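Local coordinates for protein MATE family efflux transporter (Vibrio cholerae, PDB 6IDP) that probably exports drugs and other toxic compounds across the bacterial inner membrane, undergoing a proton-dependent conformational change as a MATE-family multidrug transporter, at residues V354-S359 with V416-A421; L280-A285 with L318-L323. All coordinates share one frame; numbering follows the deposited sequence.

Contact 1 (V354-S359 with V416-A421); sequences VIVPIS and VGNIIA. With OLC ((2R)-2,3-dihydroxypropyl (9Z)-octadec-9-enoate), chain E.
Ser359 and Asn418 meet because each first torsion turns its polar end toward the other segment: OG of Ser359 sits between its backbone N and carbonyl carbon (chi1 74°), while CG of Asn418 lies anti to its own carbonyl carbon (chi1 -75°). The amide ND2 of Asn418 donates to Ser359 OG over 3.0 Å, almost straight at 172°, with the hydroxyl oxygen in the plane of the amide. Ser359 OG in turn donates to Val356 O at 2.7 Å, in the carbonyl plane, and Val356 O also accepts the backbone N of Ser359. The serine hydroxyl thus relays a buried bond from the amide to a carbonyl at the turn beyond helix 343-355. Arg389 NH2 holds the other end of the amide, OD1, which should fix its rotation. Carbon contacts lie beside the polar pair, with Ser359 CB 3.7 Å from Asn418 CB and also near CG1 of Ile419. At the far end of 354-359, Val354 CG1 touches lipid carbon C4 of OLC (chain E). The arrangement is a buried amide-hydroxyl-carbonyl hydrogen-bond chain joining the break between helices 343-355 and 360-375 to the long helix 379-435, within the all-helical fold of a MATE transporter.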
# COMPACT_ATOMS: atom_id res chain seq x y z
N VAL A 354 -2.69 -22.16 -10.37
CA VAL A 354 -1.58 -22.96 -10.88
C VAL A 354 -0.79 -22.21 -11.95
O VAL A 354 0.29 -22.65 -12.35
CB VAL A 354 -2.06 -24.31 -11.49
CG1 VAL A 354 -2.77 -25.15 -10.46
CG2 VAL A 354 -2.94 -24.07 -12.70
N ILE A 355 -1.32 -21.08 -12.39
CA ILE A 355 -0.67 -20.31 -13.45
C ILE A 355 0.00 -19.04 -12.93
O ILE A 355 1.18 -18.81 -13.19
CB ILE A 355 -1.68 -19.92 -14.55
CG1 ILE A 355 -2.19 -21.17 -15.27
CG2 ILE A 355 -1.05 -18.96 -15.55
CD1 ILE A 355 -3.18 -20.88 -16.39
N VAL A 356 -0.75 -18.23 -12.20
CA VAL A 356 -0.28 -16.91 -11.79
C VAL A 356 0.75 -16.86 -10.63
O VAL A 356 1.71 -16.10 -10.71
CB VAL A 356 -1.48 -16.00 -11.42
CG1 VAL A 356 -1.01 -14.61 -11.03
CG2 VAL A 356 -2.45 -15.92 -12.59
N PRO A 357 0.55 -17.66 -9.56
CA PRO A 357 1.44 -17.53 -8.39
C PRO A 357 2.94 -17.65 -8.68
O PRO A 357 3.74 -17.03 -7.97
CB PRO A 357 0.99 -18.67 -7.48
CG PRO A 357 -0.44 -18.84 -7.80
CD PRO A 357 -0.53 -18.63 -9.28
N ILE A 358 3.32 -18.42 -9.69
CA ILE A 358 4.73 -18.61 -10.00
C ILE A 358 5.36 -17.31 -10.53
O ILE A 358 6.58 -17.18 -10.58
CB ILE A 358 4.93 -19.76 -11.03
CG1 ILE A 358 6.41 -20.15 -11.15
CG2 ILE A 358 4.34 -19.38 -12.37
CD1 ILE A 358 7.05 -20.55 -9.84
N SER A 359 4.52 -16.36 -10.89
CA SER A 359 4.99 -15.08 -11.42
C SER A 359 5.07 -14.01 -10.35
O SER A 359 5.53 -12.89 -10.61
CB SER A 359 4.08 -14.60 -12.56
OG SER A 359 2.85 -14.11 -12.04
N VAL A 416 3.05 -13.99 -18.03
CA VAL A 416 4.08 -13.43 -18.90
C VAL A 416 4.34 -11.97 -18.55
O VAL A 416 5.50 -11.55 -18.44
CB VAL A 416 3.68 -13.53 -20.38
CG1 VAL A 416 4.69 -12.81 -21.26
CG2 VAL A 416 3.56 -14.99 -20.79
N GLY A 417 3.27 -11.21 -18.35
CA GLY A 417 3.38 -9.80 -18.02
C GLY A 417 4.16 -9.54 -16.75
O GLY A 417 5.01 -8.66 -16.71
N ASN A 418 3.86 -10.31 -15.71
CA ASN A 418 4.54 -10.14 -14.43
C ASN A 418 6.03 -10.44 -14.51
O ASN A 418 6.85 -9.71 -13.95
CB ASN A 418 3.90 -11.03 -13.36
CG ASN A 418 2.56 -10.50 -12.89
OD1 ASN A 418 2.24 -9.33 -13.09
ND2 ASN A 418 1.77 -11.36 -12.25
N ILE A 419 6.38 -11.50 -15.22
CA ILE A 419 7.76 -11.92 -15.37
C ILE A 419 8.58 -10.88 -16.13
O ILE A 419 9.69 -10.52 -15.72
CB ILE A 419 7.86 -13.27 -16.08
CG1 ILE A 419 7.41 -14.39 -15.14
CG2 ILE A 419 9.29 -13.53 -16.57
CD1 ILE A 419 7.48 -15.77 -15.74
N ILE A 420 8.02 -10.39 -17.23
CA ILE A 420 8.67 -9.36 -18.03
C ILE A 420 8.87 -8.09 -17.20
O ILE A 420 9.94 -7.49 -17.22
CB ILE A 420 7.86 -9.03 -19.30
CG1 ILE A 420 7.81 -10.25 -20.23
CG2 ILE A 420 8.45 -7.84 -20.02
CD1 ILE A 420 7.13 -9.98 -21.56
N ALA A 421 7.83 -7.70 -16.47
CA ALA A 421 7.86 -6.49 -15.65
C ALA A 421 8.94 -6.53 -14.58
O ALA A 421 9.62 -5.53 -14.33
CB ALA A 421 6.50 -6.26 -15.02
C8 OLC E . -6.06 -30.73 -10.90
C7 OLC E . -4.56 -30.66 -10.67
C6 OLC E . -3.87 -30.06 -11.88
C5 OLC E . -2.39 -29.93 -11.58
C4 OLC E . -1.88 -28.58 -12.02
C3 OLC E . -2.01 -28.43 -13.52
C2 OLC E . -1.14 -27.28 -13.99
C1 OLC E . -1.00 -27.32 -15.49

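Contact 2 (L280-A285 with L318-L323); sequences LVAVLA and LGFQLL. With OLC ((2R)-2,3-dihydroxypropyl (9Z)-octadec-9-enoate), chain F; OLC ((2R)-2,3-dihydroxypropyl (9Z)-octadec-9-enoate), chain N.
Leu280 meets Gln321 at the start of segment 280-285, where the chain leaves helix 263-279 and Leu280 occupies the N-cap position of helix 281-299. Although its side chain sets off away from segment 318-323, the branch methyl CD2 returns to lie 3.9 Å from Gln321 CD, the two side chains crossing at about a right angle. Leu360 and Leu363 of helix 360-375 also pack on Leu280. Val281 turns to another neighbour: its CG1 comes within 3.6 Å of C13 of OLC (chain N), while Leu22, Val25 and Met29 of helix 5-39 touch the same side chain. Ala282 makes the apolar contact with Phe320, its CB 3.6 Å from CE2 and approaching the ring obliquely. The ring reaches across because CG of Phe320 is anti to its backbone N (chi1 -174°), and the same lipid carbon C13 lies at the ring edge, 3.8 Å from CZ. Phe316, one helical turn earlier, stacks with this ring. Val283 then brings its CG2 against the amide end of Gln321, whose chain bends at chi2 (-57°). Leu280 CD2 and Val283 CG2 both reach that amide end from the side of segment 280-285. The helix that carries Phe320 and Gln321 has a lipid on another side: C18 of OLC (chain F) is 3.2 Å from Leu318 O, and further carbons of that chain run along Leu322. What results is helix-helix packing in a membrane bundle: Ala282 and Val283 of helix 281-299, with Leu280 at its N-cap, meet Phe320 and Gln321 of helix 303-330, with lipid chains lying alongside, in the C-lobe of the two-lobed MATE fold.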
# COMPACT_ATOMS: atom_id res chain seq x y z
N LEU A 280 1.61 -12.04 -1.35
CA LEU A 280 2.65 -11.02 -1.46
C LEU A 280 2.74 -10.13 -0.22
O LEU A 280 3.29 -9.03 -0.29
CB LEU A 280 2.41 -10.15 -2.70
CG LEU A 280 2.82 -10.71 -4.06
CD1 LEU A 280 2.18 -9.91 -5.18
CD2 LEU A 280 4.34 -10.73 -4.22
N VAL A 281 2.20 -10.59 0.90
CA VAL A 281 2.15 -9.77 2.09
C VAL A 281 3.55 -9.53 2.68
O VAL A 281 3.80 -8.48 3.27
CB VAL A 281 1.21 -10.39 3.17
CG1 VAL A 281 1.78 -11.68 3.72
CG2 VAL A 281 0.95 -9.39 4.29
N ALA A 282 4.46 -10.48 2.50
CA ALA A 282 5.82 -10.31 3.01
C ALA A 282 6.57 -9.29 2.16
O ALA A 282 7.38 -8.52 2.68
CB ALA A 282 6.55 -11.63 3.04
N VAL A 283 6.32 -9.30 0.86
CA VAL A 283 6.93 -8.33 -0.03
C VAL A 283 6.39 -6.95 0.29
O VAL A 283 7.14 -5.97 0.34
CB VAL A 283 6.68 -8.68 -1.51
CG1 VAL A 283 7.34 -7.65 -2.42
CG2 VAL A 283 7.21 -10.07 -1.83
N LEU A 284 5.08 -6.88 0.54
CA LEU A 284 4.42 -5.64 0.91
C LEU A 284 5.04 -5.04 2.18
O LEU A 284 5.32 -3.85 2.24
CB LEU A 284 2.92 -5.88 1.11
CG LEU A 284 1.97 -4.68 0.99
CD1 LEU A 284 1.80 -3.95 2.31
CD2 LEU A 284 2.43 -3.74 -0.12
N ALA A 285 5.27 -5.89 3.18
CA ALA A 285 5.91 -5.46 4.42
C ALA A 285 7.30 -4.90 4.15
O ALA A 285 7.73 -3.93 4.78
CB ALA A 285 5.98 -6.62 5.41
N LEU A 318 12.38 -13.80 -4.37
CA LEU A 318 12.36 -14.86 -5.37
C LEU A 318 12.19 -16.24 -4.74
O LEU A 318 11.37 -17.04 -5.20
CB LEU A 318 13.64 -14.82 -6.20
CG LEU A 318 13.75 -13.60 -7.11
CD1 LEU A 318 15.05 -13.63 -7.90
CD2 LEU A 318 12.55 -13.55 -8.04
N GLY A 319 12.95 -16.51 -3.69
CA GLY A 319 12.88 -17.79 -3.02
C GLY A 319 11.55 -18.03 -2.31
O GLY A 319 10.94 -19.09 -2.44
N PHE A 320 11.10 -17.02 -1.57
CA PHE A 320 9.89 -17.12 -0.76
C PHE A 320 8.64 -17.29 -1.63
O PHE A 320 7.78 -18.12 -1.33
CB PHE A 320 9.77 -15.88 0.13
CG PHE A 320 8.63 -15.92 1.10
CD1 PHE A 320 8.64 -16.80 2.17
CD2 PHE A 320 7.57 -15.04 0.97
CE1 PHE A 320 7.59 -16.83 3.07
CE2 PHE A 320 6.52 -15.06 1.87
CZ PHE A 320 6.53 -15.95 2.92
N GLN A 321 8.54 -16.51 -2.70
CA GLN A 321 7.38 -16.61 -3.59
C GLN A 321 7.42 -17.89 -4.44
O GLN A 321 6.39 -18.36 -4.90
CB GLN A 321 7.29 -15.39 -4.51
CG GLN A 321 7.18 -14.05 -3.78
CD GLN A 321 6.01 -13.97 -2.82
OE1 GLN A 321 4.93 -14.49 -3.11
NE2 GLN A 321 6.22 -13.33 -1.68
N LEU A 322 8.61 -18.46 -4.63
CA LEU A 322 8.72 -19.74 -5.33
C LEU A 322 8.11 -20.86 -4.48
O LEU A 322 7.36 -21.69 -4.99
CB LEU A 322 10.17 -20.08 -5.66
CG LEU A 322 10.45 -21.48 -6.23
CD1 LEU A 322 9.62 -21.74 -7.48
CD2 LEU A 322 11.93 -21.66 -6.52
N LEU A 323 8.43 -20.86 -3.19
CA LEU A 323 7.88 -21.83 -2.26
C LEU A 323 6.36 -21.73 -2.17
O LEU A 323 5.66 -22.74 -2.23
CB LEU A 323 8.48 -21.64 -0.87
CG LEU A 323 9.96 -21.99 -0.76
CD1 LEU A 323 10.41 -21.95 0.69
CD2 LEU A 323 10.23 -23.35 -1.39
C18 OLC F . 9.45 -16.88 -7.72
C10 OLC F . 14.90 -18.90 -6.75
C9 OLC F . 15.82 -18.34 -5.93
C17 OLC F . 9.64 -17.85 -8.86
C11 OLC F . 14.80 -18.51 -8.21
C8 OLC F . 16.78 -17.29 -6.44
C16 OLC F . 10.55 -17.24 -9.90
C12 OLC F . 13.80 -19.40 -8.91
C15 OLC F . 10.86 -18.26 -10.96
C13 OLC F . 13.12 -18.64 -10.03
C14 OLC F . 11.81 -19.30 -10.39
C18 OLC N . -0.57 -18.39 0.93
C17 OLC N . 0.63 -17.47 1.10
C16 OLC N . 0.71 -17.01 2.53
C12 OLC N . 3.23 -14.40 5.86
C15 OLC N . 1.91 -16.11 2.72
C13 OLC N . 3.24 -14.92 4.44
C14 OLC N . 1.88 -15.51 4.11

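How the contacts relate
Following the chain from the N terminus, helix 263-279 gives way to helix 281-299, and contact 2 closes a loop when helix 303-330 returns to lie against it 33 residues later. The chain then runs through helices 332-339 and 343-355 to segment 354-359, where contact 1 opens. Its loop takes in helix 360-375 and the first part of helix 379-435, closing at 416-421, 57 residues after Ser359. The loops therefore follow one another in series, neither nesting nor crossing. Their centres are about 13 Å apart, and they touch where Ile358 CD1 packs 3.7 Å from Leu322 CD1. Helix 303-330 thereby connects helix 281-299 to the turn that meets helix 379-435.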